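Local atomic coordinates of leucine aminopeptidase 2, chloroplastic (Streptomyces sp. BC16019, PDB entry 5LHJ), a protein that takes part in bottromycin maturation as an M17-family metalloaminopeptidase that binds manganese and probably removes N-terminal residues from peptides. Residues E175-A180 with A485-I490; D333-E338 with A429-C434; D37-G42 with R111-L116; T190-A195 with S234-R239; A388-D393 with C412-L417. All coordinates share one frame; numbering follows the deposited sequence. Where two conformers were deposited one is given.

Contact 1 of 5, residues E175-A180 with A485-I490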
# COMPACT_ATOMS: atom_id res chain seq x y z
N GLU A 175 19.36 -36.87 13.60
CA GLU A 175 18.39 -36.90 14.71
C GLU A 175 18.36 -35.56 15.46
O GLU A 175 17.29 -35.08 15.80
CB GLU A 175 18.66 -38.07 15.64
CG GLU A 175 18.24 -39.40 15.01
CD GLU A 175 18.72 -40.62 15.77
OE1 GLU A 175 19.05 -40.49 16.97
OE2 GLU A 175 18.77 -41.73 15.16
N ALA A 176 19.52 -34.94 15.65
CA ALA A 176 19.59 -33.60 16.27
C ALA A 176 18.89 -32.56 15.37
O ALA A 176 18.13 -31.72 15.84
CB ALA A 176 21.03 -33.20 16.51
N THR A 177 19.13 -32.65 14.07
CA THR A 177 18.46 -31.75 13.12
C THR A 177 16.93 -31.89 13.23
O THR A 177 16.20 -30.90 13.26
CB THR A 177 18.93 -32.01 11.67
OG1 THR A 177 20.34 -31.84 11.59
CG2 THR A 177 18.27 -31.06 10.68
N CYS A 178 16.45 -33.13 13.31
CA CYS A 178 15.00 -33.38 13.39
C CYS A 178 14.38 -32.91 14.72
O CYS A 178 13.21 -32.52 14.75
CB CYS A 178 14.70 -34.86 13.10
SG CYS A 178 15.01 -35.34 11.36
N LEU A 179 15.16 -32.93 15.80
CA LEU A 179 14.74 -32.33 17.07
C LEU A 179 14.48 -30.82 16.86
O LEU A 179 13.44 -30.30 17.27
CB LEU A 179 15.80 -32.53 18.16
CG LEU A 179 15.65 -31.74 19.46
CD1 LEU A 179 14.31 -32.05 20.12
CD2 LEU A 179 16.81 -32.05 20.38
N ALA A 180 15.42 -30.15 16.22
CA ALA A 180 15.24 -28.72 15.92
C ALA A 180 14.00 -28.50 15.03
O ALA A 180 13.24 -27.57 15.27
CB ALA A 180 16.48 -28.12 15.30
N ALA A 485 21.34 -25.06 10.40
CA ALA A 485 22.50 -24.69 11.21
C ALA A 485 22.90 -25.71 12.29
O ALA A 485 24.01 -25.63 12.82
CB ALA A 485 22.38 -23.29 11.82
N VAL A 486 22.03 -26.68 12.59
CA VAL A 486 22.40 -27.74 13.54
C VAL A 486 23.67 -28.46 13.09
O VAL A 486 24.64 -28.57 13.84
CB VAL A 486 21.26 -28.76 13.77
CG1 VAL A 486 21.74 -29.93 14.62
CG2 VAL A 486 20.07 -28.09 14.46
N ARG A 487 23.67 -28.91 11.85
CA ARG A 487 24.80 -29.68 11.37
C ARG A 487 26.06 -28.82 11.13
O ARG A 487 27.17 -29.28 11.39
CB ARG A 487 24.40 -30.51 10.15
CG ARG A 487 23.60 -31.72 10.60
CD ARG A 487 23.05 -32.52 9.45
NE ARG A 487 21.99 -31.74 8.86
CZ ARG A 487 21.87 -31.36 7.60
NH1 ARG A 487 22.71 -31.77 6.65
NH2 ARG A 487 20.83 -30.60 7.27
N THR A 488 25.88 -27.57 10.71
CA THR A 488 27.01 -26.62 10.68
C THR A 488 27.63 -26.42 12.07
O THR A 488 28.85 -26.45 12.21
CB THR A 488 26.61 -25.26 10.06
OG1 THR A 488 26.23 -25.47 8.69
CG2 THR A 488 27.75 -24.26 10.11
N LEU A 489 26.80 -26.24 13.09
CA LEU A 489 27.29 -26.07 14.45
C LEU A 489 28.07 -27.31 14.91
O LEU A 489 29.16 -27.18 15.47
CB LEU A 489 26.17 -25.79 15.44
CG LEU A 489 25.52 -24.40 15.42
CD1 LEU A 489 24.37 -24.42 16.41
CD2 LEU A 489 26.50 -23.28 15.74
N ILE A 490 27.51 -28.49 14.67
CA ILE A 490 28.19 -29.72 15.05
C ILE A 490 29.55 -29.85 14.35
O ILE A 490 30.55 -30.14 15.00
CB ILE A 490 27.33 -30.98 14.79
CG1 ILE A 490 26.10 -30.98 15.72
CG2 ILE A 490 28.14 -32.26 15.00
CD1 ILE A 490 25.06 -32.02 15.36
O HOH W 1 21.27 -28.83 10.08
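V486 presses both of its methyl groups against the helix that carries T177. CG1, anti to the backbone N (chi1 172°), lies 3.8 Å from A176 CB and as close to the backbone N of T177. The other branch, CG2, touches A180 CB at 3.7 Å. A176 and A180 stand one turn apart on one side of helix 164-185, and the isopropyl group of V486 thus spans two methyls that extend no further than CB. I490, one turn beyond V486, adds a looser contact, its CD1 being 4.4 Å from A176 CB. The polar part is carried by T177 and R487. T177 OG1 stands anti to its own carbonyl carbon, and its strongest partner is A173 O one turn earlier in the same helix. It also accepts a bond from R487 NE at 3.2 Å, bent to 143° at the hydrogen, with the hydroxyl oxygen near the guanidinium plane. The arginine chain, bent at chi3, crosses the threonine obliquely. Water 1 accepts from R487 N at 3.0 Å and donates weakly to T177 OG1, occupying a backbone N-H of the first helical turn. The short segments run at 134°, their axes approaching to 9.8 Å. Around them, A293 and A297 of helix 286-301 pack on V486 and I490, L137 of helix 124-139 covers T177 and R487, and A407 of helix 394-407 lies against R487.

Contact 2 of 5, residues D333-E338 with A429-C434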
# COMPACT_ATOMS: atom_id res chain seq x y z
N ASP A 333 25.66 -4.20 30.54
CA ASP A 333 26.94 -3.49 30.47
C ASP A 333 26.83 -1.97 30.74
O ASP A 333 27.82 -1.26 30.60
CB ASP A 333 27.67 -3.74 29.14
CG ASP A 333 26.95 -3.14 27.92
OD1 ASP A 333 25.86 -2.57 28.05
OD2 ASP A 333 27.51 -3.27 26.81
N GLY A 334 25.64 -1.50 31.11
CA GLY A 334 25.40 -0.09 31.38
C GLY A 334 25.07 0.78 30.17
O GLY A 334 24.70 1.95 30.35
N THR A 335 25.17 0.23 28.95
CA THR A 335 24.86 1.01 27.75
C THR A 335 23.37 0.96 27.46
O THR A 335 22.65 0.12 28.00
CB THR A 335 25.64 0.53 26.50
OG1 THR A 335 25.22 -0.78 26.09
CG2 THR A 335 27.12 0.51 26.77
N THR A 336 22.91 1.88 26.61
CA THR A 336 21.49 2.08 26.40
C THR A 336 21.08 1.91 24.94
O THR A 336 21.82 2.27 24.02
CB THR A 336 21.03 3.47 26.88
OG1 THR A 336 21.77 4.49 26.20
CG2 THR A 336 21.22 3.59 28.37
N THR A 337 19.89 1.37 24.74
CA THR A 337 19.29 1.22 23.41
C THR A 337 17.92 1.85 23.38
O THR A 337 17.09 1.59 24.24
CB THR A 337 19.15 -0.26 23.03
OG1 THR A 337 20.45 -0.88 23.00
CG2 THR A 337 18.48 -0.45 21.69
N GLU A 338 17.70 2.66 22.34
CA GLU A 338 16.40 3.25 22.05
C GLU A 338 15.61 2.32 21.13
O GLU A 338 16.12 1.92 20.08
CB GLU A 338 16.57 4.60 21.37
CG GLU A 338 15.26 5.31 21.11
CD GLU A 338 15.39 6.59 20.29
OE1 GLU A 338 16.43 6.81 19.63
OE2 GLU A 338 14.41 7.36 20.29
N ALA A 429 19.65 7.68 23.11
CA ALA A 429 20.42 6.61 23.75
C ALA A 429 21.77 6.39 23.06
O ALA A 429 22.16 7.13 22.14
CB ALA A 429 19.59 5.34 23.77
N ASP A 430 22.51 5.36 23.50
CA ASP A 430 23.78 5.02 22.87
C ASP A 430 23.62 4.48 21.45
O ASP A 430 24.50 4.67 20.61
CB ASP A 430 24.59 4.02 23.71
CG ASP A 430 24.98 4.56 25.07
OD1 ASP A 430 25.14 5.81 25.23
OD2 ASP A 430 25.14 3.73 25.98
N ARG A 431 22.49 3.81 21.18
CA ARG A 431 22.21 3.25 19.87
C ARG A 431 20.71 3.08 19.69
O ARG A 431 19.95 3.13 20.67
CB ARG A 431 22.87 1.88 19.73
CG ARG A 431 22.36 0.89 20.76
CD ARG A 431 23.11 -0.41 20.71
NE ARG A 431 24.42 -0.41 21.34
CZ ARG A 431 24.66 -0.38 22.65
NH1 ARG A 431 23.69 -0.26 23.55
NH2 ARG A 431 25.92 -0.47 23.07
N VAL A 432 20.32 2.85 18.44
CA VAL A 432 18.95 2.44 18.10
C VAL A 432 18.90 0.96 17.74
O VAL A 432 19.92 0.39 17.34
CB VAL A 432 18.35 3.24 16.92
CG1 VAL A 432 18.27 4.71 17.25
CG2 VAL A 432 19.12 3.00 15.60
N ASN A 433 17.72 0.36 17.85
CA ASN A 433 17.50 -0.99 17.32
C ASN A 433 16.98 -1.03 15.90
O ASN A 433 16.80 -2.13 15.36
CB ASN A 433 16.61 -1.84 18.25
CG ASN A 433 15.13 -1.50 18.14
OD1 ASN A 433 14.74 -0.38 17.85
ND2 ASN A 433 14.30 -2.51 18.39
N CYS A 434 16.75 0.13 15.27
CA CYS A 434 16.29 0.19 13.89
C CYS A 434 16.58 1.56 13.29
O CYS A 434 16.17 2.59 13.86
CB CYS A 434 14.79 -0.07 13.82
SG CYS A 434 14.09 -0.11 12.15
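T335 is gripped by R431 through a single atom: OG1 accepts from NH1 at 3.0 Å and from NH2 at 3.1 Å, end-on and in the guanidinium plane. The same hydroxyl donates to D333 OD1 at 2.7 Å, an oxygen that also takes T335 N in an Asx turn. T336 and D430 exchange a backbone N-H for a side-chain oxygen in both directions: T336 N gives to D430 OD2 at 3.0 Å from 46° above the carboxylate plane, while D430 N gives to T336 OG1 at 2.9 Å. Both side chains have partners in the second subunit, T336 OG1 with Y145 O and D430 OD2 with S147 OG. T337 OG1, held chiefly by H331, receives only a weak bond from R431 NH1. At E338 a parallel bridge forms opposite V432: E338 N meets R431 O at 2.8 Å, almost straight at 175°, and N433 N returns to E338 O at 3.2 Å. E338 OE1 is bound by S426. At T335 a hydroxyl thus stands between charges: donating its hydrogen to D333 OD1 while accepting from R431, which also bridges to D450, it joins the two by hydrogen bonds. This donor and the nearby arginine would be expected to favour the ionised carboxylate of D333.

Contact 3 of 5, residues D37-G42 with R111-L116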
# COMPACT_ATOMS: atom_id res chain seq x y z
N ASP A 37 12.45 -55.52 2.18
CA ASP A 37 11.37 -55.43 1.21
C ASP A 37 11.85 -54.61 0.02
O ASP A 37 11.47 -54.90 -1.10
CB ASP A 37 10.13 -54.77 1.81
CG ASP A 37 9.56 -55.56 2.96
OD1 ASP A 37 9.61 -56.81 2.92
OD2 ASP A 37 9.09 -54.92 3.92
N VAL A 38 12.68 -53.59 0.29
CA VAL A 38 13.23 -52.71 -0.74
C VAL A 38 14.74 -52.55 -0.54
O VAL A 38 15.22 -52.39 0.59
CB VAL A 38 12.56 -51.31 -0.70
CG1 VAL A 38 13.10 -50.41 -1.81
CG2 VAL A 38 11.05 -51.43 -0.82
N VAL A 39 15.47 -52.61 -1.65
CA VAL A 39 16.91 -52.33 -1.69
C VAL A 39 17.15 -51.18 -2.67
O VAL A 39 16.69 -51.25 -3.82
CB VAL A 39 17.71 -53.56 -2.15
CG1 VAL A 39 19.19 -53.21 -2.31
CG2 VAL A 39 17.53 -54.72 -1.18
N ALA A 40 17.86 -50.15 -2.22
CA ALA A 40 18.21 -49.01 -3.05
C ALA A 40 19.66 -49.10 -3.50
O ALA A 40 20.57 -49.07 -2.66
CB ALA A 40 17.98 -47.71 -2.30
N CYS A 41 19.85 -49.14 -4.82
CA CYS A 41 21.14 -49.30 -5.47
C CYS A 41 21.56 -47.96 -6.06
O CYS A 41 20.80 -47.39 -6.86
CB CYS A 41 20.98 -50.33 -6.60
SG CYS A 41 22.44 -50.67 -7.61
N GLY A 42 22.74 -47.46 -5.69
CA GLY A 42 23.28 -46.22 -6.23
C GLY A 42 23.92 -46.44 -7.59
O GLY A 42 24.70 -47.37 -7.75
N ARG A 111 16.82 -51.30 2.74
CA ARG A 111 18.28 -51.32 2.83
C ARG A 111 18.84 -50.39 1.76
O ARG A 111 18.58 -50.59 0.58
CB ARG A 111 18.85 -52.74 2.63
CG ARG A 111 20.32 -52.81 3.01
CD ARG A 111 20.93 -54.18 2.78
NE ARG A 111 21.23 -54.43 1.36
CZ ARG A 111 20.79 -55.46 0.63
NH1 ARG A 111 20.00 -56.41 1.14
NH2 ARG A 111 21.16 -55.55 -0.64
N LEU A 112 19.57 -49.37 2.19
CA LEU A 112 20.27 -48.46 1.29
C LEU A 112 21.68 -48.98 1.04
O LEU A 112 22.49 -49.05 1.97
CB LEU A 112 20.35 -47.05 1.92
CG LEU A 112 19.01 -46.48 2.36
CD1 LEU A 112 19.21 -45.18 3.12
CD2 LEU A 112 18.10 -46.28 1.17
N ASP A 113 21.96 -49.35 -0.21
CA ASP A 113 23.31 -49.72 -0.63
C ASP A 113 24.07 -48.56 -1.27
O ASP A 113 25.16 -48.76 -1.79
CB ASP A 113 23.26 -50.91 -1.60
CG ASP A 113 22.81 -52.21 -0.94
OD1 ASP A 113 22.55 -52.24 0.28
OD2 ASP A 113 22.71 -53.23 -1.65
N LEU A 114 23.54 -47.34 -1.18
CA LEU A 114 24.10 -46.19 -1.90
C LEU A 114 25.56 -45.89 -1.56
O LEU A 114 26.33 -45.51 -2.44
CB LEU A 114 23.27 -44.91 -1.63
CG LEU A 114 21.77 -44.93 -1.93
CD1 LEU A 114 21.18 -43.59 -1.53
CD2 LEU A 114 21.44 -45.22 -3.38
N ALA A 115 25.93 -46.04 -0.29
CA ALA A 115 27.30 -45.71 0.14
C ALA A 115 28.35 -46.71 -0.38
O ALA A 115 29.55 -46.44 -0.27
CB ALA A 115 27.38 -45.60 1.66
N LEU A 116 27.90 -47.85 -0.91
CA LEU A 116 28.79 -48.82 -1.56
C LEU A 116 29.22 -48.40 -2.95
O LEU A 116 30.23 -48.90 -3.45
CB LEU A 116 28.14 -50.21 -1.62
CG LEU A 116 27.78 -50.82 -0.26
CD1 LEU A 116 27.03 -52.13 -0.42
CD2 LEU A 116 29.02 -51.03 0.58
O HOH W 2 24.79 -48.97 -4.60
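R111 and V39 lie side by side on one face of a parallel strand pair, pointing the same way. Followed outward, R111 begins with CB at 4.2 Å from V38 O. CG is anti to the backbone N (chi1 -168°), and a bend at chi3 (78°) brings NE to D113 OD1 at 2.8 Å. CZ meets V39 CG2 at 3.8 Å, and this methyl sits over one guanidinium face, offset toward the rim, with NH1 also beside it. NH2 has two neighbours: it binds D113 OD2 at 3.0 Å and touches V39 CG1 at 3.5 Å. D113 therefore receives NE and NH2 side-on, one on each oxygen through its syn lone pair, and the salt bridge fixes the rotation of the guanidinium whose face rests on the valine. The backbones pair in parallel register: R111 N gives to V38 O, A40 N to R111 O and D113 N to A40 O. Past that point the strand of R111 turns into a 3-10 segment, and water 2 takes over the link, accepting from G42 N and donating to D113 O. L114 CD2 lies 3.5 Å from G42 N. On the other face, A40 CB meets L112 CD2 at 3.8 Å. That face is covered by S100 of helix 90-102 and V131 of helix 124-139, while strand 76-81 flanks 38-43 on its far side in the N-terminal domain.

Contact 4 of 5, residues T190-A195 with S234-R239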
# COMPACT_ATOMS: atom_id res chain seq x y z
N THR A 190 1.66 -24.42 22.20
CA THR A 190 2.26 -25.56 22.91
C THR A 190 3.66 -25.19 23.39
O THR A 190 3.97 -25.37 24.58
CB THR A 190 2.30 -26.81 22.02
OG1 THR A 190 0.96 -27.20 21.70
CG2 THR A 190 2.99 -27.98 22.73
N LEU A 191 4.49 -24.67 22.49
CA LEU A 191 5.87 -24.29 22.82
C LEU A 191 5.97 -22.83 23.23
O LEU A 191 6.54 -22.00 22.51
CB LEU A 191 6.83 -24.63 21.67
CG LEU A 191 8.31 -24.65 22.07
CD1 LEU A 191 8.63 -25.91 22.86
CD2 LEU A 191 9.20 -24.57 20.84
N THR A 192 5.43 -22.54 24.40
CA THR A 192 5.54 -21.24 25.05
C THR A 192 6.94 -21.13 25.68
O THR A 192 7.63 -22.15 25.81
CB THR A 192 4.50 -21.10 26.16
OG1 THR A 192 4.71 -22.14 27.13
CG2 THR A 192 3.09 -21.21 25.59
N PRO A 193 7.35 -19.93 26.12
CA PRO A 193 8.65 -19.87 26.79
C PRO A 193 8.77 -20.80 28.01
O PRO A 193 9.77 -21.52 28.10
CB PRO A 193 8.83 -18.38 27.12
CG PRO A 193 7.97 -17.68 26.09
CD PRO A 193 6.78 -18.58 25.90
N PRO A 194 7.77 -20.82 28.91
CA PRO A 194 7.88 -21.81 30.01
C PRO A 194 7.92 -23.27 29.57
O PRO A 194 8.69 -24.07 30.12
CB PRO A 194 6.62 -21.52 30.85
CG PRO A 194 6.36 -20.08 30.61
CD PRO A 194 6.61 -19.94 29.13
N ALA A 195 7.11 -23.63 28.57
CA ALA A 195 7.09 -25.00 28.05
C ALA A 195 8.40 -25.38 27.36
O ALA A 195 8.91 -26.50 27.53
CB ALA A 195 5.93 -25.17 27.08
N SER A 234 3.44 -9.95 26.46
CA SER A 234 2.82 -11.27 26.43
C SER A 234 2.28 -11.70 27.78
O SER A 234 2.84 -11.38 28.82
CB SER A 234 3.85 -12.30 25.96
OG SER A 234 3.29 -13.60 25.94
N ALA A 235 1.18 -12.46 27.75
CA ALA A 235 0.69 -13.19 28.93
C ALA A 235 1.67 -14.27 29.39
O ALA A 235 1.64 -14.67 30.57
CB ALA A 235 -0.67 -13.82 28.64
N GLU A 236 2.52 -14.76 28.49
CA GLU A 236 3.53 -15.77 28.85
C GLU A 236 4.79 -15.09 29.41
O GLU A 236 5.32 -14.15 28.81
CB GLU A 236 3.88 -16.64 27.64
CG GLU A 236 2.74 -17.49 27.13
CD GLU A 236 2.30 -18.55 28.11
OE1 GLU A 236 3.15 -19.02 28.91
OE2 GLU A 236 1.12 -18.93 28.09
N PRO A 237 5.28 -15.55 30.57
CA PRO A 237 6.48 -14.92 31.11
C PRO A 237 7.74 -15.42 30.38
O PRO A 237 7.75 -16.56 29.91
CB PRO A 237 6.48 -15.40 32.57
CG PRO A 237 5.84 -16.74 32.50
CD PRO A 237 4.74 -16.57 31.48
N PRO A 238 8.80 -14.60 30.32
CA PRO A 238 10.04 -15.05 29.67
C PRO A 238 10.81 -16.04 30.55
O PRO A 238 10.49 -16.22 31.73
CB PRO A 238 10.82 -13.75 29.48
CG PRO A 238 10.36 -12.88 30.61
CD PRO A 238 8.90 -13.22 30.80
N ARG A 239 11.78 -16.71 29.92
CA ARG A 239 12.67 -17.67 30.59
C ARG A 239 14.06 -17.45 30.06
O ARG A 239 14.24 -16.98 28.92
CB ARG A 239 12.24 -19.12 30.29
CG ARG A 239 10.89 -19.54 30.85
CD ARG A 239 10.96 -19.72 32.36
NE ARG A 239 9.72 -20.18 33.00
CZ ARG A 239 8.78 -19.40 33.53
NH1 ARG A 239 8.86 -18.07 33.50
NH2 ARG A 239 7.73 -19.96 34.13
O HOH W 3 2.80 -22.47 28.93
O HOH W 4 9.61 -23.00 32.75
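P194 lays its CG over one face of the R239 guanidinium, 3.7 Å above the plane and toward the rim, the two side chains crossing at about a right angle. The same CG touches P237 CG at 3.9 Å. E236, just before P237, reaches T192 and P194: E236 OE1 lies 3.6 Å from P194 CD, and E236 CD lies 3.7 Å from T192 CG2. P193 completes the first shell, its CB resting 3.5 Å from P237 O. That carbonyl oxygen is buried here with no hydrogen-bonding partner in the model, and no direct hydrogen bond joins the segments. The contact is therefore a van der Waals one of proline rings with a guanidinium face and a carboxylate, supplemented by waters.

In the next shell, E236 is folded at chi2 (-66°), a bend that swings its CD back toward T192. The start of its turn is set by S234 OG, which accepts from E236 N in an ST turn and is itself bonded to E315. R239 is bent at chi2 as well, and its NH1 donates to P238 O at 3.0 Å from 38° above the carbonyl plane. Water 4 accepts from R239 NE at 2.8 Å and donates to P194 O. T192 is the N-cap, its OG1 accepting from A195 N at 3.2 Å, and water 3 lies close to that hydroxyl and donates a weak bond to E236 OE1. The start of helix 193-207 is thereby joined to the loop leading into strand 239-245. Strand 306-316 packs on it, with L313 and E315 against P193, and R324 of the third subunit packs on E236.

Contact 5 of 5, residues A388-D393 with C412-L417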
# COMPACT_ATOMS: atom_id res chain seq x y z
N ALA A 388 23.53 -15.93 6.63
CA ALA A 388 24.57 -14.90 6.66
C ALA A 388 25.50 -15.15 7.85
O ALA A 388 25.03 -15.44 8.97
CB ALA A 388 23.96 -13.52 6.74
N LEU A 389 26.81 -15.07 7.60
CA LEU A 389 27.86 -15.25 8.62
C LEU A 389 28.60 -13.93 8.81
O LEU A 389 29.07 -13.35 7.84
CB LEU A 389 28.86 -16.32 8.18
CG LEU A 389 30.19 -16.41 8.94
CD1 LEU A 389 29.99 -16.79 10.40
CD2 LEU A 389 31.11 -17.41 8.26
N PHE A 390 28.72 -13.49 10.06
CA PHE A 390 29.53 -12.31 10.41
C PHE A 390 30.57 -12.69 11.45
O PHE A 390 30.24 -13.35 12.44
CB PHE A 390 28.67 -11.22 11.01
CG PHE A 390 27.73 -10.57 10.04
CD1 PHE A 390 26.46 -11.10 9.83
CD2 PHE A 390 28.08 -9.40 9.39
CE1 PHE A 390 25.57 -10.48 8.96
CE2 PHE A 390 27.20 -8.79 8.51
CZ PHE A 390 25.94 -9.32 8.29
N THR A 391 31.81 -12.26 11.24
CA THR A 391 32.85 -12.35 12.27
C THR A 391 34.03 -11.46 11.89
O THR A 391 34.35 -11.37 10.70
CB THR A 391 33.37 -13.80 12.49
OG1 THR A 391 34.43 -13.81 13.46
CG2 THR A 391 33.88 -14.42 11.22
N PRO A 392 34.67 -10.81 12.87
CA PRO A 392 35.92 -10.09 12.55
C PRO A 392 37.15 -11.00 12.39
O PRO A 392 38.19 -10.52 11.95
CB PRO A 392 36.10 -9.15 13.73
CG PRO A 392 35.37 -9.77 14.85
CD PRO A 392 34.27 -10.61 14.28
N ASP A 393 37.03 -12.27 12.77
CA ASP A 393 38.14 -13.22 12.81
C ASP A 393 38.13 -14.08 11.54
O ASP A 393 37.27 -14.95 11.37
CB ASP A 393 37.97 -14.07 14.07
CG ASP A 393 39.15 -14.98 14.37
OD1 ASP A 393 39.67 -15.67 13.47
OD2 ASP A 393 39.52 -15.03 15.56
N CYS A 412 26.90 -17.39 3.49
CA CYS A 412 27.67 -16.34 2.85
C CYS A 412 28.21 -15.43 3.95
O CYS A 412 27.43 -14.93 4.75
CB CYS A 412 26.79 -15.51 1.92
SG CYS A 412 27.69 -14.17 1.12
N ARG A 413 29.52 -15.20 3.98
CA ARG A 413 30.09 -14.21 4.89
C ARG A 413 29.77 -12.79 4.42
O ARG A 413 30.05 -12.43 3.27
CB ARG A 413 31.60 -14.37 5.04
CG ARG A 413 32.16 -13.54 6.19
CD ARG A 413 33.66 -13.59 6.20
NE ARG A 413 34.22 -12.86 7.33
CZ ARG A 413 35.51 -12.73 7.57
NH1 ARG A 413 36.41 -13.30 6.76
NH2 ARG A 413 35.92 -12.02 8.62
N LEU A 414 29.18 -11.98 5.30
CA LEU A 414 28.99 -10.57 5.02
C LEU A 414 29.91 -9.73 5.91
O LEU A 414 30.25 -10.15 7.00
CB LEU A 414 27.52 -10.18 5.24
CG LEU A 414 26.52 -10.88 4.31
CD1 LEU A 414 25.11 -10.41 4.66
CD2 LEU A 414 26.82 -10.61 2.85
N PRO A 415 30.32 -8.54 5.44
CA PRO A 415 31.27 -7.70 6.17
C PRO A 415 30.65 -6.89 7.30
O PRO A 415 29.52 -6.39 7.19
CB PRO A 415 31.78 -6.75 5.08
CG PRO A 415 30.62 -6.61 4.16
CD PRO A 415 30.03 -7.99 4.11
N LEU A 416 31.41 -6.75 8.38
CA LEU A 416 31.07 -5.83 9.46
C LEU A 416 31.51 -4.43 9.04
O LEU A 416 32.54 -3.93 9.47
CB LEU A 416 31.74 -6.27 10.77
CG LEU A 416 31.17 -7.57 11.36
CD1 LEU A 416 32.16 -8.26 12.28
CD2 LEU A 416 29.86 -7.31 12.10
N LEU A 417 30.70 -3.79 8.19
CA LEU A 417 31.07 -2.53 7.55
C LEU A 417 31.11 -1.37 8.54
O LEU A 417 30.10 -0.99 9.11
CB LEU A 417 30.08 -2.18 6.44
CG LEU A 417 30.03 -3.14 5.24
CD1 LEU A 417 28.85 -2.85 4.34
CD2 LEU A 417 31.33 -3.13 4.44
O HOH W 5 32.28 -10.92 8.69
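Strands 386-390 and 410-413 are the two parallel strands of a beta-alpha-beta unit whose crossover is helix 394-407, and this contact spans their C-terminal ends. A388 pairs with C412 and L389 with R413. L389 N donates to C412 O at 2.9 Å from above the carbonyl plane, and L414 N returns to L389 O. Beyond this the chains part and side chains take over. R413, its CG anti to the backbone N (chi1 -168°) and its chain extended to NE, carries NH2 to T391 O at 2.7 Å (156° at the hydrogen), the oxygen lying near the guanidinium plane. NH1 holds D394 in a salt bridge at the start of the crossover helix. Water 5 joins the diverging chains, accepting from T391 N and R413 NE and donating to L414 O at 2.8 Å. On the other side of the pair, F390 packs its CZ against L414 CB at 3.5 Å, with P415 O in the ring plane 3.6 Å from CE2. L416 wedges in with both methyls, CD2 3.9 Å from F390 CD2 and CD1 3.7 Å from P392 CD. A445 of helix 440-449 backs F390 and L416, and L401 of helix 394-407 packs on L389. Strand 458-462 runs antiparallel beside 386-390, while C412 and P415 of the fourth subunit pack against L414 and C412, respectively.

In the fold
Contact 3 belongs to the N-terminal domain and closes in sequence before the other four, which lie in the catalytic region. Contact 1 encloses contacts 2, 4 and 5 along the chain. Its centre lies about 5 Å from that of the chain, and its nearest atoms come within about 8 Å of both contact 4 and contact 5. Contacts 2 and 3 lie on opposite sides of the chain's centre, their own centres about 57 Å apart. Contact 2 comes nearest the manganese-binding residues, which hold no metal in this chain: the N433 side chain is about 6 Å from that of E345, whereas in contact 4 the P193 side chain is about 11 Å from that of D266. Contacts 2, 4 and 5 each also meet another subunit.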